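Local coordinates for protein glycosyl hydrolase family 10 (Bacteroides intestinalis DSM 17393, PDB 4QPW) that binds xylan chains through a carbohydrate-binding module, the part described here, of a larger modular enzyme that probably hydrolyses xylan in the human gut, at residues L84-G97 and F110-Q124. Residues are numbered along the deposited sequence; the frame is centred on the assembly and turned at random.
With XYP (beta-D-xylopyranose), chain B; XYP (beta-D-xylopyranose), chain C; XYP (beta-D-xylopyranose), chain D.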
ATOM      1  N   LEU A  84      -2.222   8.125   2.266  1.00 16.04           N
ATOM      2  CA  LEU A  84      -2.187   6.625   2.281  1.00 18.03           C
ATOM      3  C   LEU A  84      -1.655   6.236   3.700  1.00 16.45           C
ATOM      4  O   LEU A  84      -0.517   6.667   3.939  1.00 21.55           O
ATOM      5  CB  LEU A  84      -1.294   6.109   1.017  1.00 16.62           C
ATOM      6  CG  LEU A  84      -1.471   4.775   0.640  1.00 18.55           C
ATOM      7  CD1 LEU A  84      -2.870   4.483   0.102  1.00 21.02           C
ATOM      8  CD2 LEU A  84      -0.453   4.381  -0.422  1.00 19.20           C
ATOM      9  N   ASN A  85      -2.307   5.573   4.573  1.00 13.09           N
ATOM     10  CA  ASN A  85      -1.727   5.045   5.780  1.00 12.73           C
ATOM     11  C   ASN A  85      -1.241   3.633   5.573  1.00 11.86           C
ATOM     12  O   ASN A  85      -1.877   2.875   4.775  1.00 13.40           O
ATOM     13  CB  ASN A  85      -2.743   5.060   6.919  1.00 14.15           C
ATOM     14  CG  ASN A  85      -3.109   6.488   7.266  1.00 18.09           C
ATOM     15  OD1 ASN A  85      -4.037   7.035   6.663  1.00 22.81           O
ATOM     16  ND2 ASN A  85      -2.294   7.128   7.961  1.00 24.51           N
ATOM     17  N   PHE A  86      -0.166   3.212   6.191  1.00 10.55           N
ATOM     18  CA  PHE A  86       0.363   1.870   6.044  1.00 10.23           C
ATOM     19  C   PHE A  86       0.938   1.355   7.264  1.00 10.79           C
ATOM     20  O   PHE A  86       1.341   2.163   8.192  1.00 11.35           O
ATOM     21  CB  PHE A  86       1.325   1.794   4.829  1.00 11.47           C
ATOM     22  CG  PHE A  86       2.525   2.643   4.994  1.00 10.81           C
ATOM     23  CD1 PHE A  86       3.517   2.310   5.831  1.00 11.57           C
ATOM     24  CD2 PHE A  86       2.583   3.855   4.339  1.00 11.96           C
ATOM     25  CE1 PHE A  86       4.594   3.141   6.043  1.00 12.05           C
ATOM     26  CE2 PHE A  86       3.667   4.702   4.562  1.00 12.90           C
ATOM     27  CZ  PHE A  86       4.631   4.322   5.391  1.00 12.43           C
ATOM     28  N   GLY A  87       1.120   0.050   7.352  1.00 10.57           N
ATOM     29  CA  GLY A  87       1.967  -0.586   8.342  1.00 10.54           C
ATOM     30  C   GLY A  87       2.696  -1.728   7.715  1.00  9.39           C
ATOM     31  O   GLY A  87       2.092  -2.450   6.868  1.00 10.40           O
ATOM     32  N   VAL A  88       3.931  -1.945   8.065  1.00  9.11           N
ATOM     33  CA  VAL A  88       4.722  -3.047   7.540  1.00  9.29           C
ATOM     34  C   VAL A  88       4.952  -4.080   8.634  1.00  9.80           C
ATOM     35  O   VAL A  88       5.627  -3.739   9.693  1.00 10.71           O
ATOM     36  CB  VAL A  88       6.099  -2.584   7.002  1.00  9.84           C
ATOM     37  CG1 VAL A  88       6.808  -3.724   6.352  1.00 10.03           C
ATOM     38  CG2 VAL A  88       5.933  -1.424   6.024  1.00 10.17           C
ATOM     39  N   GLY A  89       4.402  -5.242   8.536  1.00  9.64           N
ATOM     40  CA  GLY A  89       4.513  -6.285   9.571  1.00 10.52           C
ATOM     41  C   GLY A  89       3.339  -7.216   9.505  1.00 10.91           C
ATOM     42  O   GLY A  89       2.436  -7.086   8.710  1.00 10.10           O
ATOM     43  N   PRO A  90       3.362  -8.242  10.396  1.00 11.14           N
ATOM     44  CA  PRO A  90       2.310  -9.198  10.506  1.00 11.09           C
ATOM     45  C   PRO A  90       1.062  -8.587  11.209  1.00 10.13           C
ATOM     46  O   PRO A  90       1.064  -7.501  11.655  1.00 10.57           O
ATOM     47  CB  PRO A  90       2.967 -10.340  11.290  1.00 13.41           C
ATOM     48  CG  PRO A  90       3.905  -9.591  12.223  1.00 13.20           C
ATOM     49  CD  PRO A  90       4.447  -8.459  11.385  1.00 11.32           C
ATOM     50  N   TRP A  91       0.027  -9.446  11.278  1.00 11.36           N
ATOM     51  CA  TRP A  91      -1.218  -9.010  11.895  1.00 13.22           C
ATOM     52  C   TRP A  91      -1.037  -8.585  13.406  1.00 11.53           C
ATOM     53  O   TRP A  91      -1.741  -7.712  13.854  1.00 14.31           O
ATOM     54  CB  TRP A  91      -2.279 -10.139  11.838  1.00 12.61           C
ATOM     55  CG  TRP A  91      -2.727 -10.460  10.445  1.00 12.75           C
ATOM     56  CD1 TRP A  91      -2.436 -11.544   9.720  1.00 13.70           C
ATOM     57  CD2 TRP A  91      -3.611  -9.671   9.668  1.00 12.15           C
ATOM     58  NE1 TRP A  91      -3.039 -11.422   8.471  1.00 14.83           N
ATOM     59  CE2 TRP A  91      -3.764 -10.319   8.422  1.00 12.66           C
ATOM     60  CE3 TRP A  91      -4.279  -8.514   9.894  1.00 13.70           C
ATOM     61  CZ2 TRP A  91      -4.622  -9.839   7.397  1.00 14.38           C
ATOM     62  CZ3 TRP A  91      -5.049  -7.996   8.803  1.00 15.42           C
ATOM     63  CH2 TRP A  91      -5.176  -8.711   7.593  1.00 14.38           C
ATOM     64  N   SER A  92      -0.033  -9.121  14.047  1.00 12.25           N
ATOM     65  CA  SER A  92       0.161  -8.749  15.472  1.00 12.55           C
ATOM     66  C   SER A  92       0.651  -7.396  15.681  1.00 12.08           C
ATOM     67  O   SER A  92       0.463  -6.821  16.811  1.00 13.26           O
ATOM     68  CB  SER A  92       1.130  -9.768  16.092  1.00 14.84           C
ATOM     69  OG  SER A  92       2.383  -9.752  15.609  1.00 14.40           O
ATOM     70  N   GLY A  93       1.393  -6.772  14.752  1.00 11.41           N
ATOM     71  CA  GLY A  93       1.996  -5.521  15.019  1.00 11.80           C
ATOM     72  C   GLY A  93       2.907  -5.096  13.845  1.00 10.77           C
ATOM     73  O   GLY A  93       3.580  -5.955  13.279  1.00 11.84           O
ATOM     74  N   ARG A  94       2.965  -3.826  13.609  1.00 10.98           N
ATOM     75  CA  ARG A  94       3.673  -3.280  12.368  1.00 10.37           C
ATOM     76  C   ARG A  94       4.421  -2.052  12.660  1.00 12.10           C
ATOM     77  O   ARG A  94       4.079  -1.267  13.590  1.00 12.97           O
ATOM     78  CB  ARG A  94       2.616  -3.078  11.242  1.00 11.91           C
ATOM     79  CG  ARG A  94       1.694  -4.230  11.007  1.00 11.51           C
ATOM     80  CD  ARG A  94       0.987  -4.119   9.658  1.00 11.69           C
ATOM     81  NE  ARG A  94      -0.038  -5.144   9.421  1.00 11.31           N
ATOM     82  CZ  ARG A  94      -1.293  -5.073   9.925  1.00 11.46           C
ATOM     83  NH1 ARG A  94      -1.668  -4.039  10.621  1.00 12.73           N
ATOM     84  NH2 ARG A  94      -2.112  -6.046   9.708  1.00 11.66           N
ATOM     85  N   ALA A  95       5.361  -1.688  11.747  1.00 11.42           N
ATOM     86  CA  ALA A  95       5.966  -0.381  11.696  1.00 12.06           C
ATOM     87  C   ALA A  95       5.055   0.518  10.881  1.00 11.10           C
ATOM     88  O   ALA A  95       4.828   0.259   9.662  1.00 11.51           O
ATOM     89  CB  ALA A  95       7.337  -0.494  11.082  1.00 12.29           C
ATOM     90  N   GLU A  96       4.532   1.589  11.410  1.00 11.84           N
ATOM     91  CA  GLU A  96       3.493   2.417  10.836  1.00 12.29           C
ATOM     92  C   GLU A  96       3.918   3.717  10.292  1.00 12.37           C
ATOM     93  O   GLU A  96       4.826   4.402  10.874  1.00 13.43           O
ATOM     94  CB  GLU A  96       2.387   2.635  11.917  1.00 14.19           C
ATOM     95  CG  GLU A  96       1.687   1.369  12.364  1.00 17.79           C
ATOM     96  CD  GLU A  96       0.787   1.635  13.594  1.00 20.92           C
ATOM     97  OE1 GLU A  96      -0.034   2.539  13.464  1.00 28.80           O
ATOM     98  OE2 GLU A  96       0.941   0.999  14.679  1.00 25.38           O
ATOM     99  N   GLY A  97       3.342   4.198   9.229  1.00 11.67           N
ATOM    100  CA  GLY A  97       3.597   5.489   8.674  1.00 13.21           C
ATOM    101  C   GLY A  97       2.562   5.881   7.663  1.00 11.98           C
ATOM    102  O   GLY A  97       1.505   5.252   7.597  1.00 12.44           O
ATOM    103  N   PHE A 110      10.053   4.977   3.162  1.00 11.35           N
ATOM    104  CA  PHE A 110       9.869   4.949   4.671  1.00 11.37           C
ATOM    105  C   PHE A 110      10.902   4.058   5.217  1.00 11.35           C
ATOM    106  O   PHE A 110      10.889   2.840   4.992  1.00 10.43           O
ATOM    107  CB  PHE A 110       8.453   4.404   4.908  1.00 12.69           C
ATOM    108  CG  PHE A 110       8.117   3.952   6.348  1.00 14.17           C
ATOM    109  CD1 PHE A 110       7.870   4.891   7.344  1.00 17.07           C
ATOM    110  CD2 PHE A 110       7.970   2.608   6.657  1.00 14.92           C
ATOM    111  CE1 PHE A 110       7.561   4.461   8.666  1.00 17.35           C
ATOM    112  CE2 PHE A 110       7.607   2.209   7.942  1.00 15.69           C
ATOM    113  CZ  PHE A 110       7.400   3.137   8.868  1.00 16.47           C
ATOM    114  N   SER A 111      11.841   4.607   5.988  1.00 12.39           N
ATOM    115  CA  SER A 111      12.796   3.834   6.689  1.00 12.31           C
ATOM    116  C   SER A 111      12.283   3.299   8.019  1.00 12.10           C
ATOM    117  O   SER A 111      11.585   4.064   8.730  1.00 14.83           O
ATOM    118  CB  SER A 111      14.059   4.696   6.980  1.00 14.59           C
ATOM    119  OG  SER A 111      14.756   4.995   5.771  1.00 18.28           O
ATOM    120  N   PHE A 112      12.537   2.077   8.339  1.00 11.63           N
ATOM    121  CA  PHE A 112      12.011   1.511   9.591  1.00 11.29           C
ATOM    122  C   PHE A 112      12.875   0.431  10.035  1.00 11.54           C
ATOM    123  O   PHE A 112      13.535  -0.292   9.302  1.00 12.42           O
ATOM    124  CB  PHE A 112      10.560   1.026   9.454  1.00 11.95           C
ATOM    125  CG  PHE A 112      10.358  -0.160   8.533  1.00 10.78           C
ATOM    126  CD1 PHE A 112      10.401  -0.034   7.088  1.00 10.44           C
ATOM    127  CD2 PHE A 112      10.215  -1.440   9.048  1.00 10.87           C
ATOM    128  CE1 PHE A 112      10.289  -1.124   6.323  1.00 10.62           C
ATOM    129  CE2 PHE A 112      10.101  -2.513   8.230  1.00 11.77           C
ATOM    130  CZ  PHE A 112      10.153  -2.353   6.843  1.00 10.67           C
ATOM    131  N   LYS A 113      12.796   0.159  11.396  1.00 12.77           N
ATOM    132  CA  LYS A 113      13.271  -1.053  12.008  1.00 13.38           C
ATOM    133  C   LYS A 113      12.127  -2.099  12.040  1.00 12.10           C
ATOM    134  O   LYS A 113      11.050  -1.737  12.577  1.00 13.10           O
ATOM    135  CB  LYS A 113      13.840  -0.745  13.383  1.00 16.92           C
ATOM    136  CG  LYS A 113      14.529  -1.900  13.981  1.00 25.25           C
ATOM    137  CD  LYS A 113      15.339  -1.410  15.203  1.00 37.47           C
ATOM    138  CE  LYS A 113      14.721  -1.871  16.510  1.00 51.11           C
ATOM    139  NZ  LYS A 113      15.511  -1.513  17.735  1.00 66.15           N
ATOM    140  N   ALA A 114      12.281  -3.284  11.549  1.00 11.50           N
ATOM    141  CA  ALA A 114      11.199  -4.229  11.575  1.00 11.28           C
ATOM    142  C   ALA A 114      10.793  -4.535  13.044  1.00 12.09           C
ATOM    143  O   ALA A 114      11.704  -4.722  13.896  1.00 12.76           O
ATOM    144  CB  ALA A 114      11.550  -5.480  10.885  1.00 11.94           C
ATOM    145  N   VAL A 115       9.526  -4.574  13.288  1.00 11.24           N
ATOM    146  CA  VAL A 115       9.014  -4.825  14.672  1.00 11.07           C
ATOM    147  C   VAL A 115       8.743  -6.254  14.891  1.00 11.51           C
ATOM    148  O   VAL A 115       8.429  -6.638  16.095  1.00 12.70           O
ATOM    149  CB  VAL A 115       7.797  -3.968  14.947  1.00 12.41           C
ATOM    150  CG1 VAL A 115       8.084  -2.519  14.786  1.00 13.51           C
ATOM    151  CG2 VAL A 115       6.562  -4.405  14.224  1.00 12.84           C
ATOM    152  N   ALA A 116       8.808  -7.143  13.933  1.00 12.04           N
ATOM    153  CA  ALA A 116       8.472  -8.517  13.988  1.00 11.70           C
ATOM    154  C   ALA A 116       9.103  -9.233  12.806  1.00 12.23           C
ATOM    155  O   ALA A 116       9.684  -8.583  11.914  1.00 14.28           O
ATOM    156  CB  ALA A 116       6.951  -8.670  13.950  1.00 13.54           C
ATOM    157  N   ASP A 117       8.944 -10.502  12.726  1.00 13.06           N
ATOM    158  CA  ASP A 117       9.337 -11.265  11.486  1.00 13.28           C
ATOM    159  C   ASP A 117       8.232 -11.255  10.478  1.00 12.13           C
ATOM    160  O   ASP A 117       7.036 -11.437  10.801  1.00 14.59           O
ATOM    161  CB  ASP A 117       9.686 -12.688  11.826  1.00 14.57           C
ATOM    162  CG  ASP A 117      10.995 -12.804  12.590  1.00 16.03           C
ATOM    163  OD1 ASP A 117      11.962 -12.056  12.507  1.00 15.55           O
ATOM    164  OD2 ASP A 117      11.073 -13.893  13.334  1.00 21.07           O
ATOM    165  N   GLY A 118       8.561 -11.052   9.179  1.00 10.95           N
ATOM    166  CA  GLY A 118       7.625 -11.284   8.133  1.00 11.40           C
ATOM    167  C   GLY A 118       6.476 -10.331   8.029  1.00 10.17           C
ATOM    168  O   GLY A 118       6.605  -9.172   8.384  1.00 12.66           O
ATOM    169  N   GLY A 119       5.382 -10.778   7.504  1.00 10.31           N
ATOM    170  CA  GLY A 119       4.185  -9.962   7.394  1.00 10.18           C
ATOM    171  C   GLY A 119       3.949  -9.357   6.012  1.00  8.88           C
ATOM    172  O   GLY A 119       4.318  -9.951   4.985  1.00  9.80           O
ATOM    173  N   HIS A 120       3.216  -8.270   6.031  1.00  8.44           N
ATOM    174  CA  HIS A 120       2.663  -7.681   4.800  1.00  8.59           C
ATOM    175  C   HIS A 120       2.674  -6.183   4.905  1.00  8.89           C
ATOM    176  O   HIS A 120       3.043  -5.590   5.928  1.00  9.26           O
ATOM    177  CB  HIS A 120       1.250  -8.253   4.589  1.00  8.67           C
ATOM    178  CG  HIS A 120       0.412  -8.169   5.865  1.00  9.45           C
ATOM    179  ND1 HIS A 120       0.151  -9.267   6.655  1.00 10.34           N
ATOM    180  CD2 HIS A 120      -0.208  -7.134   6.451  1.00 10.47           C
ATOM    181  CE1 HIS A 120      -0.613  -8.865   7.675  1.00 10.91           C
ATOM    182  NE2 HIS A 120      -0.872  -7.605   7.590  1.00 10.56           N
ATOM    183  N   VAL A 121       2.323  -5.504   3.782  1.00  8.28           N
ATOM    184  CA  VAL A 121       2.159  -4.046   3.794  1.00  8.36           C
ATOM    185  C   VAL A 121       0.678  -3.759   3.872  1.00  9.04           C
ATOM    186  O   VAL A 121      -0.053  -3.785   2.837  1.00  9.41           O
ATOM    187  CB  VAL A 121       2.833  -3.351   2.604  1.00  8.46           C
ATOM    188  CG1 VAL A 121       2.630  -1.852   2.692  1.00  9.34           C
ATOM    189  CG2 VAL A 121       4.301  -3.696   2.570  1.00  9.41           C
ATOM    190  N   MET A 122       0.163  -3.551   5.069  1.00  8.98           N
ATOM    191  CA  MET A 122      -1.246  -3.173   5.266  1.00  9.32           C
ATOM    192  C   MET A 122      -1.387  -1.742   4.821  1.00  9.82           C
ATOM    193  O   MET A 122      -0.631  -0.860   5.257  1.00 11.86           O
ATOM    194  CB  MET A 122      -1.572  -3.250   6.764  1.00 10.40           C
ATOM    195  CG  MET A 122      -2.929  -2.691   7.092  1.00 11.91           C
ATOM    196  SD  MET A 122      -4.325  -3.412   6.240  1.00 13.67           S
ATOM    197  CE  MET A 122      -4.509  -4.911   7.270  1.00 14.08           C
ATOM    198  N   THR A 123      -2.389  -1.432   3.979  1.00  9.35           N
ATOM    199  CA  THR A 123      -2.553  -0.106   3.379  1.00  9.59           C
ATOM    200  C   THR A 123      -4.015   0.275   3.575  1.00  9.46           C
ATOM    201  O   THR A 123      -4.928  -0.549   3.379  1.00 10.31           O
ATOM    202  CB  THR A 123      -2.192  -0.190   1.901  1.00  9.14           C
ATOM    203  OG1 THR A 123      -0.901  -0.896   1.776  1.00 11.21           O
ATOM    204  CG2 THR A 123      -1.998   1.138   1.305  1.00 10.76           C
ATOM    205  N   GLN A 124      -4.277   1.511   4.014  1.00  9.47           N
ATOM    206  CA  GLN A 124      -5.622   1.970   4.363  1.00  9.98           C
ATOM    207  C   GLN A 124      -5.903   3.351   3.812  1.00 10.35           C
ATOM    208  O   GLN A 124      -5.027   4.266   3.945  1.00 11.63           O
ATOM    209  CB  GLN A 124      -5.812   1.957   5.879  1.00 11.64           C
ATOM    210  CG  GLN A 124      -5.510   0.609   6.492  1.00 13.48           C
ATOM    211  CD  GLN A 124      -5.843   0.422   7.981  1.00 14.50           C
ATOM    212  OE1 GLN A 124      -5.977   1.416   8.683  1.00 17.19           O
ATOM    213  NE2 GLN A 124      -6.083  -0.744   8.428  1.00 14.57           N
TER
HETATM  214  O1  XYP B   1      -5.132 -14.488   9.032  1.00 36.26           O
HETATM  215  C1  XYP B   1      -6.193 -13.684   9.473  1.00 29.92           C
HETATM  216  C2  XYP B   1      -5.838 -12.979  10.785  1.00 28.79           C
HETATM  217  C3  XYP B   1      -7.028 -12.123  11.148  1.00 22.55           C
HETATM  218  C4  XYP B   1      -7.242 -11.143   9.999  1.00 24.51           C
HETATM  219  C5  XYP B   1      -7.649 -11.902   8.785  1.00 26.46           C
HETATM  220  O2  XYP B   1      -5.537 -13.820  11.937  1.00 38.22           O
HETATM  221  O3  XYP B   1      -6.759 -11.327  12.286  1.00 30.61           O
HETATM  222  O4  XYP B   1      -8.569 -10.419  10.231  1.00 21.18           O
HETATM  223  O5  XYP B   1      -6.454 -12.741   8.437  1.00 28.19           O
HETATM  224  C1  XYP C   3      -8.604  -4.240  11.577  1.00 16.42           C
HETATM  225  C2  XYP C   3      -7.891  -3.067  10.966  1.00 15.70           C
HETATM  226  C3  XYP C   3      -7.384  -2.104  12.028  1.00 17.51           C
HETATM  227  C4  XYP C   3      -8.577  -1.715  12.940  1.00 19.00           C
HETATM  228  C5  XYP C   3      -9.267  -2.946  13.396  1.00 16.85           C
HETATM  229  O2  XYP C   3      -6.762  -3.518  10.216  1.00 16.06           O
HETATM  230  O3  XYP C   3      -6.805  -0.936  11.376  1.00 18.67           O
HETATM  231  O4  XYP C   3      -8.033  -0.934  14.012  1.00 21.38           O
HETATM  232  O5  XYP C   3      -9.768  -3.715  12.322  1.00 20.04           O
HETATM  233  C1  XYP D   2      -8.523  -9.008  10.037  1.00 17.10           C
HETATM  234  C2  XYP D   2     -10.015  -8.613   9.878  1.00 17.19           C
HETATM  235  C3  XYP D   2     -10.025  -7.104   9.786  1.00 17.44           C
HETATM  236  C4  XYP D   2      -9.229  -6.431  10.847  1.00 17.13           C
HETATM  237  C5  XYP D   2      -7.814  -6.976  10.893  1.00 16.01           C
HETATM  238  O2  XYP D   2     -10.639  -9.215   8.753  1.00 19.58           O
HETATM  239  O3  XYP D   2     -11.395  -6.592   9.805  1.00 19.31           O
HETATM  240  O4  XYP D   2      -9.135  -5.019  10.551  1.00 16.81           O
HETATM  241  O5  XYP D   2      -7.863  -8.407  11.091  1.00 19.69           O
HETATM  242  O   HOH W   1       8.010  -4.764  10.789  1.00 12.14           O
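Trp-91 and His-120 meet edge-to-face on the glycan-binding sheet of a beta-sandwich carbohydrate-binding module. The His-120 edge points at one indole face, with CE1 3.5 Å from Trp-91 CE2, while the xylose of chain B lies over the opposite face, C4 above the ring centre. A flat, broad indole suits a sugar platform, and the imidazole backs it. Nearby, the long amide arm of Gln-124 gives a nearly straight bond (172°) from NE2 to O3 of the chain C xylose, 3.0 Å away. Behind the indole, Arg-94 NH2 donates to His-120 NE2 at 2.9 Å, close to the planes of both groups, which limits rotation of the imidazole. Extended to NE, the arginine chain turns at its last torsion to set the guanidinium beside the imidazole, and Met-122 CB packs over the centre of that flat group. Bent at chi2 (57°) and chi3 (80°), the Met-122 chain lays its terminal methyl CE 3.5 Å from Trp-91 CZ3.

Beneath these side chains, strands 84-89 and 120-124 run antiparallel, with hydrogen-bonded pairs Asn-85/Gln-124, Gly-87/Met-122 and Gly-89/His-120. Gly-87 leaves room for Arg-94; at Gly-89 a CB would collide with Gly-93 O and press on the preceding carbonyl oxygen, so glycine fits. The other face of the sheet turns apolar groups to the facing sheet: the Phe-86 edge meets the Phe-110 face, centroids 4.8 Å apart, and Val-88 CG1 touches Phe-112 CZ at 3.6 Å.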